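Local coordinates for geranyltranstransferase (Campylobacter jejuni, PDB 3NPK), which catalyses the condensation of geranyl diphosphate with isopentenyl diphosphate to give farnesyl diphosphate, releasing pyrophosphate, in isoprenoid biosynthesis, at the interface of chains A and B. Coordinates in Å, arbitrary orientation; residue numbers count along the deposited sequence, not the author numbering. Chains: chain A/B, Geranyltranstransferase.

The interface of chains A and B. Residues chain A 132, 135-136, 140; chain B 119, 122-123.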
loop_
_atom_site.group_PDB
_atom_site.type_symbol
_atom_site.label_atom_id
_atom_site.label_comp_id
_atom_site.label_asym_id
_atom_site.label_seq_id
_atom_site.Cartn_x
_atom_site.Cartn_y
_atom_site.Cartn_z
ATOM N N ILE A 132 1.400 -15.628 -0.455
ATOM C CA ILE A 132 0.594 -15.151 0.673
ATOM C C ILE A 132 1.478 -14.920 1.902
ATOM O O ILE A 132 1.350 -13.897 2.576
ATOM C CB ILE A 132 -0.589 -16.106 0.991
ATOM C CG1 ILE A 132 -1.641 -15.990 -0.114
ATOM C CG2 ILE A 132 -1.195 -15.801 2.360
ATOM C CD1 ILE A 132 -2.306 -14.632 -0.202
ATOM N N ILE A 135 3.419 -11.689 1.297
ATOM C CA ILE A 135 2.556 -10.512 1.442
ATOM C C ILE A 135 2.273 -10.218 2.923
ATOM O O ILE A 135 2.290 -9.058 3.345
ATOM C CB ILE A 135 1.275 -10.680 0.623
ATOM C CG1 ILE A 135 1.651 -10.614 -0.870
ATOM C CG2 ILE A 135 0.238 -9.612 1.007
ATOM C CD1 ILE A 135 0.589 -11.151 -1.801
ATOM N N LYS A 136 2.037 -11.266 3.716
ATOM C CA LYS A 136 1.867 -11.075 5.154
ATOM C C LYS A 136 3.100 -10.444 5.765
ATOM O O LYS A 136 2.994 -9.520 6.572
ATOM C CB LYS A 136 1.580 -12.403 5.866
ATOM C CG LYS A 136 0.238 -13.009 5.554
ATOM C CD LYS A 136 0.080 -14.385 6.210
ATOM C CE LYS A 136 -1.352 -14.891 6.063
ATOM N NZ LYS A 136 -1.526 -16.250 6.656
ATOM N N PHE A 140 2.928 -6.529 7.117
ATOM C CA PHE A 140 3.109 -6.374 8.557
ATOM C C PHE A 140 4.271 -5.428 8.831
ATOM O O PHE A 140 4.125 -4.423 9.539
ATOM C CB PHE A 140 3.368 -7.734 9.224
ATOM C CG PHE A 140 3.544 -7.651 10.716
ATOM C CD1 PHE A 140 4.804 -7.459 11.282
ATOM C CD2 PHE A 140 2.448 -7.772 11.545
ATOM C CE1 PHE A 140 4.961 -7.401 12.662
ATOM C CE2 PHE A 140 2.597 -7.714 12.936
ATOM C CZ PHE A 140 3.849 -7.533 13.485
ATOM N N LEU B 119 -2.622 -6.551 4.193
ATOM C CA LEU B 119 -2.440 -7.432 5.349
ATOM C C LEU B 119 -3.754 -8.143 5.671
ATOM O O LEU B 119 -3.792 -9.359 5.845
ATOM C CB LEU B 119 -1.928 -6.658 6.566
ATOM C CG LEU B 119 -1.553 -7.568 7.746
ATOM C CD1 LEU B 119 -0.457 -8.576 7.346
ATOM C CD2 LEU B 119 -1.078 -6.719 8.899
ATOM N N SER B 122 -4.613 -10.714 3.002
ATOM C CA SER B 122 -3.743 -11.889 3.039
ATOM C C SER B 122 -4.094 -12.834 4.192
ATOM O O SER B 122 -3.789 -14.029 4.126
ATOM C CB SER B 122 -2.266 -11.488 3.075
ATOM O OG SER B 122 -1.918 -10.876 4.310
ATOM N N HIS B 123 -4.746 -12.297 5.225
ATOM C CA HIS B 123 -5.140 -13.082 6.404
ATOM C C HIS B 123 -6.578 -13.590 6.346
ATOM O O HIS B 123 -7.058 -14.240 7.288
ATOM C CB HIS B 123 -4.926 -12.286 7.700
ATOM C CG HIS B 123 -3.506 -12.294 8.180
ATOM N ND1 HIS B 123 -2.986 -13.308 8.962
ATOM C CD2 HIS B 123 -2.494 -11.411 7.988
ATOM C CE1 HIS B 123 -1.716 -13.047 9.229
ATOM N NE2 HIS B 123 -1.394 -11.899 8.655
#
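A:Lys136 lays its aliphatic chain across the groove that B:Ser122 and the imidazole of B:His123 form together, a worked example of a lysine whose methylenes do the packing at a subunit interface. The chain runs extended beyond CG, crossing the ring at a slant, and its CE sits over the centre of one face, 3.7 Å from the ring centroid, as a CH-pi contact. The same CE lies 3.2 Å from the backbone O of B:Ser122, while CG packs 3.3 Å from that serine's OG. B:Ser122 turns OG between its own backbone N and carbonyl carbon (chi1 69°), where the hydroxyl donates a hydrogen bond to the backbone O of B:Leu119 in the same helix at 2.9 Å, tilted from the carbonyl plane. That O also lies in plane at the edge of the B:His123 ring.

Packing is looser around this core. A:Ile132 and A:Ile135 touch B:Ser122 at the margin, each through CG2, and CD1 of B:Leu119 stands 3.7 Å from the backbone O of A:Lys136, near the backbone N of A:Phe140. The lysine tip is looser too: NZ lies 4.0 Å from ND1 of B:His123, near enough that a positive lysine might disfavour protonation of the imidazole. In the fold, helix 128-142 of chain A meets the C-terminal end of helix 103-122 of chain B and the loop residue just after it, and the two-fold of the mainly helical prenyltransferase dimer repeats the patch with the chains exchanged.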